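Local structure of naphthalene dioxygenase large subunit (Rhodococcus sp., 2B1X) at residues F48-S53 with G153-S158; N147-K152 with D164-Y169; L170-F175 with T409-A414; L181-A186 with L341-A346. The protein forms the large subunit of a Rieske-type non-haem iron oxygenase, carrying an iron-sulfur cluster in one domain and a single iron ion in the catalytic domain. All coordinates share one frame; numbering follows the deposited sequence.

Contact 1 (F48-S53 with G153-S158)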
loop_
_atom_site.group_PDB
_atom_site.type_symbol
_atom_site.label_atom_id
_atom_site.label_comp_id
_atom_site.label_asym_id
_atom_site.label_seq_id
_atom_site.Cartn_x
_atom_site.Cartn_y
_atom_site.Cartn_z
ATOM N N PHE A 48 -6.636 13.219 -24.935
ATOM C CA PHE A 48 -7.474 12.246 -25.610
ATOM C C PHE A 48 -8.335 11.486 -24.571
ATOM O O PHE A 48 -7.835 11.052 -23.511
ATOM C CB PHE A 48 -6.612 11.259 -26.414
ATOM C CG PHE A 48 -7.405 10.124 -27.013
ATOM C CD1 PHE A 48 -8.147 10.303 -28.171
ATOM C CD2 PHE A 48 -7.425 8.882 -26.388
ATOM C CE1 PHE A 48 -8.911 9.248 -28.712
ATOM C CE2 PHE A 48 -8.179 7.839 -26.887
ATOM C CZ PHE A 48 -8.915 8.003 -28.077
ATOM N N LEU A 49 -9.618 11.322 -24.896
ATOM C CA LEU A 49 -10.576 10.654 -24.010
ATOM C C LEU A 49 -11.102 9.326 -24.570
ATOM O O LEU A 49 -11.152 8.312 -23.870
ATOM C CB LEU A 49 -11.783 11.557 -23.808
ATOM C CG LEU A 49 -11.460 12.940 -23.204
ATOM C CD1 LEU A 49 -12.668 13.842 -23.196
ATOM C CD2 LEU A 49 -10.931 12.756 -21.809
ATOM N N ALA A 50 -11.553 9.354 -25.816
ATOM C CA ALA A 50 -12.237 8.195 -26.376
ATOM C C ALA A 50 -12.257 8.273 -27.871
ATOM O O ALA A 50 -12.058 9.359 -28.446
ATOM C CB ALA A 50 -13.678 8.113 -25.821
ATOM N N HIS A 51 -12.486 7.128 -28.514
ATOM C CA HIS A 51 -12.776 7.127 -29.950
ATOM C C HIS A 51 -14.288 7.087 -30.127
ATOM O O HIS A 51 -14.993 6.421 -29.355
ATOM C CB HIS A 51 -12.103 5.936 -30.656
ATOM C CG HIS A 51 -12.034 6.064 -32.155
ATOM N ND1 HIS A 51 -13.051 5.638 -32.988
ATOM C CD2 HIS A 51 -11.058 6.542 -32.970
ATOM C CE1 HIS A 51 -12.716 5.864 -34.245
ATOM N NE2 HIS A 51 -11.509 6.404 -34.262
ATOM N N GLU A 52 -14.791 7.813 -31.132
ATOM C CA GLU A 52 -16.218 7.839 -31.426
ATOM C C GLU A 52 -16.830 6.460 -31.673
ATOM O O GLU A 52 -18.013 6.229 -31.377
ATOM C CB GLU A 52 -16.482 8.737 -32.628
ATOM C CG GLU A 52 -16.484 10.209 -32.269
ATOM C CD GLU A 52 -16.970 11.084 -33.414
ATOM O OE1 GLU A 52 -16.249 12.052 -33.764
ATOM O OE2 GLU A 52 -18.058 10.801 -33.974
ATOM N N SER A 53 -16.044 5.545 -32.246
ATOM C CA SER A 53 -16.523 4.169 -32.481
ATOM C C SER A 53 -16.743 3.342 -31.203
ATOM O O SER A 53 -17.285 2.234 -31.293
ATOM C CB SER A 53 -15.594 3.392 -33.427
ATOM O OG SER A 53 -14.372 3.117 -32.767
ATOM N N GLY A 153 -12.705 11.261 -35.557
ATOM C CA GLY A 153 -13.082 10.187 -34.631
ATOM C C GLY A 153 -12.474 10.219 -33.220
ATOM O O GLY A 153 -12.988 9.580 -32.308
ATOM N N LEU A 154 -11.406 10.987 -33.053
ATOM C CA LEU A 154 -10.704 11.140 -31.788
ATOM C C LEU A 154 -11.317 12.267 -30.936
ATOM O O LEU A 154 -11.244 13.459 -31.293
ATOM C CB LEU A 154 -9.219 11.437 -32.068
ATOM C CG LEU A 154 -8.166 10.322 -32.210
ATOM C CD1 LEU A 154 -8.609 9.185 -33.061
ATOM C CD2 LEU A 154 -6.833 10.893 -32.739
ATOM N N ILE A 155 -11.916 11.883 -29.811
ATOM C CA ILE A 155 -12.483 12.849 -28.856
ATOM C C ILE A 155 -11.446 13.321 -27.841
ATOM O O ILE A 155 -10.911 12.520 -27.066
ATOM C CB ILE A 155 -13.715 12.251 -28.135
ATOM C CG1 ILE A 155 -14.711 11.702 -29.181
ATOM C CG2 ILE A 155 -14.359 13.317 -27.196
ATOM C CD1 ILE A 155 -15.742 10.709 -28.609
ATOM N N PHE A 156 -11.177 14.623 -27.853
ATOM C CA PHE A 156 -10.294 15.254 -26.877
ATOM C C PHE A 156 -11.058 16.221 -25.990
ATOM O O PHE A 156 -12.071 16.809 -26.422
ATOM C CB PHE A 156 -9.226 16.090 -27.571
ATOM C CG PHE A 156 -8.209 15.304 -28.323
ATOM C CD1 PHE A 156 -8.496 14.819 -29.611
ATOM C CD2 PHE A 156 -6.917 15.163 -27.815
ATOM C CE1 PHE A 156 -7.532 14.148 -30.339
ATOM C CE2 PHE A 156 -5.942 14.485 -28.535
ATOM C CZ PHE A 156 -6.252 13.963 -29.809
ATOM N N GLY A 157 -10.528 16.433 -24.782
ATOM C CA GLY A 157 -11.040 17.461 -23.903
ATOM C C GLY A 157 -9.951 18.300 -23.295
ATOM O O GLY A 157 -8.776 17.874 -23.156
ATOM N N SER A 158 -10.319 19.520 -22.959
ATOM C CA SER A 158 -9.409 20.406 -22.250
ATOM C C SER A 158 -10.161 21.017 -21.073
ATOM O O SER A 158 -11.357 21.337 -21.170
ATOM C CB SER A 158 -8.836 21.496 -23.171
ATOM O OG SER A 158 -8.238 22.524 -22.385
HETATM O O HOH W 1 -14.700 13.459 -35.846
#
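L49 and A50 both face I155 across the antiparallel strands 48-51 and 154-158, which makes a classic beta bulge. Strand 154-158 is the middle one of a small three-stranded sheet. I155 O takes a bond of 2.8 Å from L49 N and a weak one from A50 N. I155 N gives to A50 O at 2.9 Å. Beyond the bulge, E52 N bonds to G153 O at 2.8 Å. The same oxygen lies over one face of the H51 imidazole. H51 ND1 is held from within its own segment: S53 N donates to it, and S53 OG also bonds to it.

The E52 side chain runs back over the loop residue G153. Its CB is 3.6 Å from G153 O. E52 CG meets I155 CD1 at 3.8 Å, and the two side chains cross at about a right angle. Beyond CG the chain is extended (chi2 -171°), and CD passes near G153 CA. At the tip, OE1 bonds to S150 OG of strand 147-151 and to a water that also takes G153 N.

F48, H51, L154 and F156 share one sheet face; A50 and I155 share the other. F48 has CG anti to its backbone N (chi1 173°). Its ring points an edge at the face of F156, with planes at 79°. F48 CE1 rests 3.7 Å from L154 CG.

Contact 2 (N147-K152 with D164-Y169)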
loop_
_atom_site.group_PDB
_atom_site.type_symbol
_atom_site.label_atom_id
_atom_site.label_comp_id
_atom_site.label_asym_id
_atom_site.label_seq_id
_atom_site.Cartn_x
_atom_site.Cartn_y
_atom_site.Cartn_z
ATOM N N ASN A 147 -13.840 22.387 -22.595
ATOM C CA ASN A 147 -13.635 22.354 -24.024
ATOM C C ASN A 147 -13.654 20.902 -24.535
ATOM O O ASN A 147 -12.889 20.060 -24.064
ATOM C CB ASN A 147 -12.322 23.070 -24.385
ATOM C CG ASN A 147 -12.548 24.377 -25.103
ATOM O OD1 ASN A 147 -13.262 24.427 -26.092
ATOM N ND2 ASN A 147 -11.923 25.428 -24.628
ATOM N N LEU A 148 -14.550 20.614 -25.472
ATOM C CA LEU A 148 -14.659 19.265 -26.022
ATOM C C LEU A 148 -14.698 19.328 -27.536
ATOM O O LEU A 148 -15.417 20.149 -28.106
ATOM C CB LEU A 148 -15.924 18.557 -25.511
ATOM C CG LEU A 148 -16.157 17.070 -25.875
ATOM C CD1 LEU A 148 -15.341 16.116 -25.017
ATOM C CD2 LEU A 148 -17.662 16.704 -25.756
ATOM N N ALA A 149 -13.940 18.457 -28.192
ATOM C CA ALA A 149 -13.885 18.450 -29.659
ATOM C C ALA A 149 -13.399 17.117 -30.183
ATOM O O ALA A 149 -12.859 16.303 -29.444
ATOM C CB ALA A 149 -12.975 19.595 -30.210
ATOM N N SER A 150 -13.580 16.932 -31.484
ATOM C CA SER A 150 -13.224 15.729 -32.196
ATOM C C SER A 150 -12.325 16.062 -33.398
ATOM O O SER A 150 -12.537 17.075 -34.081
ATOM C CB SER A 150 -14.509 15.100 -32.731
ATOM O OG SER A 150 -14.569 13.741 -32.358
ATOM N N TYR A 151 -11.325 15.233 -33.647
ATOM C CA TYR A 151 -10.665 15.246 -34.936
ATOM C C TYR A 151 -10.638 13.840 -35.501
ATOM O O TYR A 151 -10.047 12.933 -34.922
ATOM C CB TYR A 151 -9.261 15.860 -34.887
ATOM C CG TYR A 151 -8.664 15.973 -36.281
ATOM C CD1 TYR A 151 -7.698 15.061 -36.726
ATOM C CD2 TYR A 151 -9.092 16.967 -37.156
ATOM C CE1 TYR A 151 -7.172 15.158 -38.014
ATOM C CE2 TYR A 151 -8.568 17.074 -38.433
ATOM C CZ TYR A 151 -7.600 16.180 -38.850
ATOM O OH TYR A 151 -7.096 16.290 -40.118
ATOM N N LYS A 152 -11.319 13.659 -36.625
ATOM C CA LYS A 152 -11.390 12.361 -37.305
ATOM C C LYS A 152 -11.671 11.162 -36.393
ATOM O O LYS A 152 -10.948 10.150 -36.466
ATOM C CB LYS A 152 -10.121 12.107 -38.141
ATOM C CG LYS A 152 -9.765 13.221 -39.134
ATOM C CD LYS A 152 -10.406 13.026 -40.468
ATOM C CE LYS A 152 -10.472 14.330 -41.261
ATOM N NZ LYS A 152 -9.366 14.481 -42.210
ATOM N N ASP A 164 -6.924 27.245 -27.135
ATOM C CA ASP A 164 -6.985 27.290 -28.587
ATOM C C ASP A 164 -7.815 26.103 -29.042
ATOM O O ASP A 164 -7.872 25.074 -28.349
ATOM C CB ASP A 164 -5.574 27.183 -29.200
ATOM C CG ASP A 164 -4.745 28.436 -28.973
ATOM O OD1 ASP A 164 -5.341 29.540 -28.973
ATOM O OD2 ASP A 164 -3.498 28.412 -28.777
ATOM N N SER A 165 -8.461 26.233 -30.192
ATOM C CA SER A 165 -9.284 25.147 -30.700
ATOM C C SER A 165 -8.434 23.903 -30.907
ATOM O O SER A 165 -7.239 23.999 -31.200
ATOM C CB SER A 165 -9.967 25.561 -32.000
ATOM O OG SER A 165 -9.088 25.459 -33.102
ATOM N N LEU A 166 -9.053 22.738 -30.769
ATOM C CA LEU A 166 -8.385 21.477 -31.082
ATOM C C LEU A 166 -7.601 21.557 -32.388
ATOM O O LEU A 166 -6.422 21.166 -32.445
ATOM C CB LEU A 166 -9.392 20.324 -31.144
ATOM C CG LEU A 166 -9.046 18.887 -30.680
ATOM C CD1 LEU A 166 -9.550 17.825 -31.669
ATOM C CD2 LEU A 166 -7.556 18.584 -30.255
ATOM N N GLU A 167 -8.250 22.049 -33.441
ATOM C CA GLU A 167 -7.617 22.076 -34.778
ATOM C C GLU A 167 -6.357 22.936 -34.812
ATOM O O GLU A 167 -5.383 22.560 -35.456
ATOM C CB GLU A 167 -8.610 22.478 -35.909
ATOM C CG GLU A 167 -9.819 21.543 -36.036
ATOM C CD GLU A 167 -10.138 21.030 -37.447
ATOM O OE1 GLU A 167 -9.484 21.443 -38.451
ATOM O OE2 GLU A 167 -11.097 20.213 -37.558
ATOM N N ASP A 168 -6.377 24.084 -34.135
ATOM C CA ASP A 168 -5.168 24.911 -33.991
ATOM C C ASP A 168 -4.084 24.180 -33.165
ATOM O O ASP A 168 -2.886 24.222 -33.480
ATOM C CB ASP A 168 -5.521 26.258 -33.352
ATOM C CG ASP A 168 -6.199 27.234 -34.349
ATOM O OD1 ASP A 168 -6.359 26.909 -35.540
ATOM O OD2 ASP A 168 -6.613 28.350 -34.003
ATOM N N TYR A 169 -4.527 23.499 -32.112
ATOM C CA TYR A 169 -3.614 22.762 -31.237
ATOM C C TYR A 169 -2.892 21.630 -31.972
ATOM O O TYR A 169 -1.685 21.404 -31.775
ATOM C CB TYR A 169 -4.408 22.220 -30.056
ATOM C CG TYR A 169 -3.627 21.428 -29.028
ATOM C CD1 TYR A 169 -2.892 22.067 -28.046
ATOM C CD2 TYR A 169 -3.658 20.044 -29.031
ATOM C CE1 TYR A 169 -2.186 21.327 -27.070
ATOM C CE2 TYR A 169 -2.955 19.302 -28.068
ATOM C CZ TYR A 169 -2.236 19.958 -27.090
ATOM O OH TYR A 169 -1.565 19.242 -26.116
#
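A149 and L166 make the apolar part of this contact, where strand 147-151 meets the first turn of helix 166-170. A149 CB lies 3.8 Å from L166 CB. L166 CD1 reaches further along the strand. L166 CD1 packs 3.7 Å from Y151 N, close to the peptide that follows S150, and 3.8 Å from Y151 CB.

The polar part is slight. E167 OE2 sits at the edge of the Y151 ring, in its plane, 3.8 Å from Y151 CD2. The carboxylate and ring planes stand 87° apart. The E167 chain is bent at chi2 (-131°), which turns CD away from a fully extended course. An oxygen at a ring edge faces the weakly positive C-H rim, so the approach is probably mildly favourable. The Y151 hydroxyl is held by D178 of helix 174-181.

The helix start has its own bond. S165 is the N-cap, and its OG accepts from D168 N at 3.2 Å.

L166 also touches F156, and this one side chain meets both strands of the hairpin formed by 147-151 and 154-158. Y151 continues the contact to K174 on helix 174-181.

Contact 3 (L170-F175 with T409-A414)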
loop_
_atom_site.group_PDB
_atom_site.type_symbol
_atom_site.label_atom_id
_atom_site.label_comp_id
_atom_site.label_asym_id
_atom_site.label_seq_id
_atom_site.Cartn_x
_atom_site.Cartn_y
_atom_site.Cartn_z
ATOM N N LEU A 170 -3.623 20.917 -32.815
ATOM C CA LEU A 170 -3.026 19.855 -33.598
ATOM C C LEU A 170 -2.164 20.484 -34.702
ATOM O O LEU A 170 -1.028 20.029 -34.973
ATOM C CB LEU A 170 -4.110 18.926 -34.148
ATOM C CG LEU A 170 -4.929 18.199 -33.054
ATOM C CD1 LEU A 170 -6.057 17.438 -33.721
ATOM C CD2 LEU A 170 -4.092 17.272 -32.150
ATOM N N GLY A 171 -2.680 21.569 -35.301
ATOM C CA GLY A 171 -1.927 22.286 -36.315
ATOM C C GLY A 171 -1.451 21.386 -37.440
ATOM O O GLY A 171 -2.236 20.617 -38.020
ATOM N N ASP A 172 -0.154 21.476 -37.753
ATOM C CA ASP A 172 0.425 20.759 -38.875
ATOM C C ASP A 172 0.407 19.239 -38.681
ATOM O O ASP A 172 0.519 18.483 -39.647
ATOM C CB ASP A 172 1.860 21.229 -39.103
ATOM C CG ASP A 172 1.938 22.599 -39.791
ATOM O OD1 ASP A 172 0.941 23.068 -40.374
ATOM O OD2 ASP A 172 2.986 23.284 -39.795
ATOM N N LEU A 173 0.271 18.798 -37.431
ATOM C CA LEU A 173 0.134 17.377 -37.147
ATOM C C LEU A 173 -1.061 16.735 -37.849
ATOM O O LEU A 173 -1.012 15.551 -38.179
ATOM C CB LEU A 173 0.054 17.132 -35.648
ATOM C CG LEU A 173 0.740 15.944 -34.983
ATOM C CD1 LEU A 173 -0.277 15.060 -34.276
ATOM C CD2 LEU A 173 1.723 15.128 -35.831
ATOM N N LYS A 174 -2.108 17.521 -38.123
ATOM C CA LYS A 174 -3.298 16.998 -38.804
ATOM C C LYS A 174 -2.980 16.265 -40.113
ATOM O O LYS A 174 -3.589 15.232 -40.410
ATOM C CB LYS A 174 -4.351 18.097 -39.019
ATOM C CG LYS A 174 -4.902 18.640 -37.672
ATOM C CD LYS A 174 -6.210 19.438 -37.829
ATOM C CE LYS A 174 -6.049 20.698 -38.694
ATOM N NZ LYS A 174 -4.902 21.533 -38.200
ATOM N N PHE A 175 -2.024 16.792 -40.880
ATOM C CA PHE A 175 -1.544 16.182 -42.132
ATOM C C PHE A 175 -1.136 14.708 -41.963
ATOM O O PHE A 175 -1.437 13.870 -42.806
ATOM C CB PHE A 175 -0.357 16.998 -42.663
ATOM C CG PHE A 175 0.264 16.453 -43.935
ATOM C CD1 PHE A 175 1.238 15.461 -43.885
ATOM C CD2 PHE A 175 -0.094 16.969 -45.175
ATOM C CE1 PHE A 175 1.808 14.976 -45.057
ATOM C CE2 PHE A 175 0.481 16.498 -46.341
ATOM C CZ PHE A 175 1.430 15.494 -46.288
ATOM N N THR A 409 8.084 16.663 -48.367
ATOM C CA THR A 409 6.854 17.226 -48.949
ATOM C C THR A 409 5.738 17.466 -47.927
ATOM O O THR A 409 4.688 18.016 -48.263
ATOM C CB THR A 409 6.303 16.336 -50.112
ATOM O OG1 THR A 409 6.170 14.966 -49.685
ATOM C CG2 THR A 409 7.278 16.277 -51.269
ATOM N N GLY A 410 5.949 17.052 -46.690
ATOM C CA GLY A 410 4.969 17.316 -45.651
ATOM C C GLY A 410 5.345 18.543 -44.826
ATOM O O GLY A 410 6.460 19.057 -44.950
ATOM N N PRO A 411 4.414 19.028 -44.008
ATOM C CA PRO A 411 4.678 20.174 -43.134
ATOM C C PRO A 411 5.495 19.764 -41.875
ATOM O O PRO A 411 5.733 18.567 -41.639
ATOM C CB PRO A 411 3.269 20.637 -42.762
ATOM C CG PRO A 411 2.468 19.369 -42.756
ATOM C CD PRO A 411 3.028 18.532 -43.871
ATOM N N GLY A 412 5.912 20.747 -41.082
ATOM C CA GLY A 412 6.642 20.463 -39.852
ATOM C C GLY A 412 8.141 20.584 -40.066
ATOM O O GLY A 412 8.605 20.887 -41.168
ATOM N N GLU A 413 8.906 20.389 -39.010
ATOM C CA GLU A 413 10.359 20.409 -39.132
ATOM C C GLU A 413 10.843 18.962 -39.225
ATOM O O GLU A 413 10.695 18.185 -38.265
ATOM C CB GLU A 413 10.988 21.137 -37.934
ATOM C CG GLU A 413 12.511 21.273 -37.988
ATOM C CD GLU A 413 13.092 22.021 -36.776
ATOM O OE1 GLU A 413 13.987 21.471 -36.084
ATOM O OE2 GLU A 413 12.665 23.168 -36.517
ATOM N N ALA A 414 11.421 18.624 -40.379
ATOM C CA ALA A 414 11.669 17.243 -40.775
ATOM C C ALA A 414 13.153 16.949 -41.050
ATOM O O ALA A 414 13.833 17.719 -41.721
ATOM C CB ALA A 414 10.838 16.907 -41.986
#
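The F175 ring carries P411 over one face. P411 CD stands 3.6 Å from the ring centroid, only 17° off the ring normal, which is a CH-pi contact. The nearest ring atom is F175 CG, 3.5 Å from P411 CD. G410 CA comes in obliquely, 4.0 Å from F175 CE1. F175 CG is anti to its backbone N (chi1 178°), and F175 CB adds to the packing by meeting P411 CG at 3.7 Å.

The second flat group is the D172 carboxylate. Its CG lies 3.8 Å from P411 CB, and the two side chains cross obliquely. The backbone O of D172 also nears P411 CG. The proline is lodged between D172 and F175, on the side of the turn that leads into helix 174-181. G412 follows with positive phi.

The turn is braced from within. G171, also with positive phi, follows the end of helix 166-170, and its O accepts from both K174 N and K174 NZ. K174 NZ lies 2.8 Å from G171 O; K174 N reaches that oxygen from the opposite face of its plane. K174 NZ also bonds to E167 O. On the other segment, P411 O accepts from the hydroxyl of Y176.

This is a surface contact between the segment leading into helix 174-181 and the loop before strand 413-415, an outermost strand of the large sheet within this chain. The segments meet mainly through the carbons of P411. P411 CD is bonded to the amide nitrogen, so its C-H bonds are probably somewhat polarised, which suits them to an aromatic face.

Contact 4 (L181-A186 with L341-A346)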
loop_
_atom_site.group_PDB
_atom_site.type_symbol
_atom_site.label_atom_id
_atom_site.label_comp_id
_atom_site.label_asym_id
_atom_site.label_seq_id
_atom_site.Cartn_x
_atom_site.Cartn_y
_atom_site.Cartn_z
ATOM N N LEU A 181 -5.573 7.950 -39.598
ATOM C CA LEU A 181 -6.984 7.917 -39.176
ATOM C C LEU A 181 -8.018 7.922 -40.301
ATOM O O LEU A 181 -9.154 7.485 -40.095
ATOM C CB LEU A 181 -7.303 9.083 -38.239
ATOM C CG LEU A 181 -6.432 9.316 -36.997
ATOM C CD1 LEU A 181 -6.833 10.629 -36.390
ATOM C CD2 LEU A 181 -6.545 8.188 -35.965
ATOM N N ASP A 182 -7.643 8.438 -41.470
ATOM C CA ASP A 182 -8.629 8.761 -42.492
ATOM C C ASP A 182 -8.493 7.977 -43.799
ATOM O O ASP A 182 -8.857 8.478 -44.864
ATOM C CB ASP A 182 -8.598 10.263 -42.799
ATOM C CG ASP A 182 -9.918 10.768 -43.355
ATOM O OD1 ASP A 182 -10.982 10.229 -42.984
ATOM O OD2 ASP A 182 -9.978 11.685 -44.191
ATOM N N ARG A 183 -7.986 6.753 -43.709
ATOM C CA ARG A 183 -7.756 5.934 -44.893
ATOM C C ARG A 183 -9.023 5.373 -45.524
ATOM O O ARG A 183 -9.035 5.139 -46.701
ATOM C CB ARG A 183 -6.798 4.781 -44.565
ATOM C CG ARG A 183 -5.414 5.234 -44.131
ATOM C CD ARG A 183 -4.419 4.116 -43.957
ATOM N NE ARG A 183 -4.664 3.278 -42.787
ATOM C CZ ARG A 183 -3.792 3.083 -41.801
ATOM N NH1 ARG A 183 -2.619 3.701 -41.807
ATOM N NH2 ARG A 183 -4.107 2.291 -40.781
ATOM N N SER A 184 -10.064 5.128 -44.737
ATOM C CA SER A 184 -11.241 4.398 -45.194
ATOM C C SER A 184 -12.527 5.234 -45.063
ATOM O O SER A 184 -12.595 6.147 -44.236
ATOM C CB SER A 184 -11.379 3.106 -44.373
ATOM O OG SER A 184 -11.817 3.388 -43.039
ATOM N N ASP A 185 -13.522 4.904 -45.888
ATOM C CA ASP A 185 -14.825 5.576 -45.912
ATOM C C ASP A 185 -15.628 5.373 -44.640
ATOM O O ASP A 185 -16.224 6.328 -44.115
ATOM C CB ASP A 185 -15.655 5.068 -47.092
ATOM C CG ASP A 185 -15.191 5.621 -48.436
ATOM O OD1 ASP A 185 -14.492 6.664 -48.488
ATOM O OD2 ASP A 185 -15.486 5.055 -49.528
ATOM N N ALA A 186 -15.667 4.132 -44.160
ATOM C CA ALA A 186 -16.405 3.811 -42.935
ATOM C C ALA A 186 -15.640 4.207 -41.665
ATOM O O ALA A 186 -16.244 4.318 -40.604
ATOM C CB ALA A 186 -16.781 2.327 -42.911
ATOM N N LEU A 341 -7.003 -0.595 -33.018
ATOM C CA LEU A 341 -7.967 -0.077 -33.985
ATOM C C LEU A 341 -7.755 -0.708 -35.343
ATOM O O LEU A 341 -6.645 -1.082 -35.683
ATOM C CB LEU A 341 -7.872 1.444 -34.117
ATOM C CG LEU A 341 -8.226 2.295 -32.872
ATOM C CD1 LEU A 341 -7.061 2.417 -31.990
ATOM C CD2 LEU A 341 -8.715 3.687 -33.306
ATOM N N VAL A 342 -8.829 -0.827 -36.113
ATOM C CA VAL A 342 -8.742 -1.366 -37.484
ATOM C C VAL A 342 -9.900 -0.775 -38.302
ATOM O O VAL A 342 -10.955 -0.403 -37.751
ATOM C CB VAL A 342 -8.717 -2.927 -37.490
ATOM C CG1 VAL A 342 -10.058 -3.527 -37.004
ATOM C CG2 VAL A 342 -8.269 -3.518 -38.865
ATOM N N GLU A 343 -9.691 -0.662 -39.614
ATOM C CA GLU A 343 -10.684 -0.065 -40.497
ATOM C C GLU A 343 -11.928 -0.933 -40.437
ATOM O O GLU A 343 -11.818 -2.156 -40.530
ATOM C CB GLU A 343 -10.124 0.012 -41.925
ATOM C CG GLU A 343 -9.125 1.154 -42.149
ATOM C CD GLU A 343 -7.697 0.901 -41.632
ATOM O OE1 GLU A 343 -6.892 1.863 -41.698
ATOM O OE2 GLU A 343 -7.355 -0.229 -41.163
ATOM N N LYS A 344 -13.093 -0.309 -40.235
ATOM C CA LYS A 344 -14.360 -1.044 -40.115
ATOM C C LYS A 344 -14.608 -1.991 -41.297
ATOM O O LYS A 344 -15.161 -3.078 -41.111
ATOM C CB LYS A 344 -15.559 -0.095 -39.972
ATOM C CG LYS A 344 -15.636 0.659 -38.627
ATOM C CD LYS A 344 -16.809 1.649 -38.629
ATOM C CE LYS A 344 -16.753 2.571 -37.414
ATOM N NZ LYS A 344 -15.993 3.861 -37.681
ATOM N N ASP A 345 -14.212 -1.566 -42.497
ATOM C CA ASP A 345 -14.454 -2.333 -43.723
ATOM C C ASP A 345 -13.331 -3.271 -44.157
ATOM O O ASP A 345 -13.409 -3.877 -45.247
ATOM C CB ASP A 345 -14.800 -1.408 -44.901
ATOM C CG ASP A 345 -16.228 -0.923 -44.863
ATOM O OD1 ASP A 345 -17.049 -1.479 -44.087
ATOM O OD2 ASP A 345 -16.614 0.024 -45.588
ATOM N N ALA A 346 -12.284 -3.394 -43.346
ATOM C CA ALA A 346 -11.286 -4.416 -43.610
ATOM C C ALA A 346 -11.970 -5.784 -43.537
ATOM O O ALA A 346 -12.928 -5.962 -42.790
ATOM C CB ALA A 346 -10.142 -4.328 -42.636
HETATM O O HOH W 2 -7.379 5.036 -41.277
HETATM O O HOH W 3 -13.307 0.924 -43.090
#
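E343 OE1 is held by R183 NE and NH2 together, a salt bridge at the end of strand 333-343 with two N-H groups on one oxygen. This strand belongs to the large antiparallel sheet of the catalytic domain, which is of the Bet v 1-like clan. R183 NE donates to E343 OE1 at 2.9 Å, close to the line of the C-O bond. R183 NH2 donates to the syn lone pair of E343 OE1 at 3.0 Å. OE1 lies in the guanidinium plane, while the carboxylate plane is turned 38° from it. A water adds a third bond to OE1 and accepts from R183 N. R183 NH1 turns to N306 OD1 on the sheet.

S184 packs beside this bridge, with OG 3.6 Å from E343 CG. A second water joins S184 OG to D345 N, at 2.7 Å from the latter. D345 is in the type I turn from E343 to A346.

The turn is also tied to the loop after helix 174-181. K344 NZ bonds to A186 O at 3.0 Å, and its strongest polar partner is L188 O. The K344 chain is extended until chi4 (92°), which places NZ. A186 CB sits 3.5 Å from D345 OD2.

In the fold
From the N terminus, contact 1 closes the first loop. The chain between its segments holds the residues around the iron-sulfur cluster. Contact 2 crosses it, because strand 147-151 lies before 153-158 and helix 166-170 after it. The two contacts share the small three-stranded sheet. Contact 3 closes the longest loop, bringing the chain after helix 166-170 to the approach of strand 413-415. Contact 4 falls within that loop and ties the exit of helix 174-181 to the end of strand 333-343. The iron ligands H216 and H221 lie between the segments of contact 4. L181 packs on L154, so contacts 1 and 4 also touch.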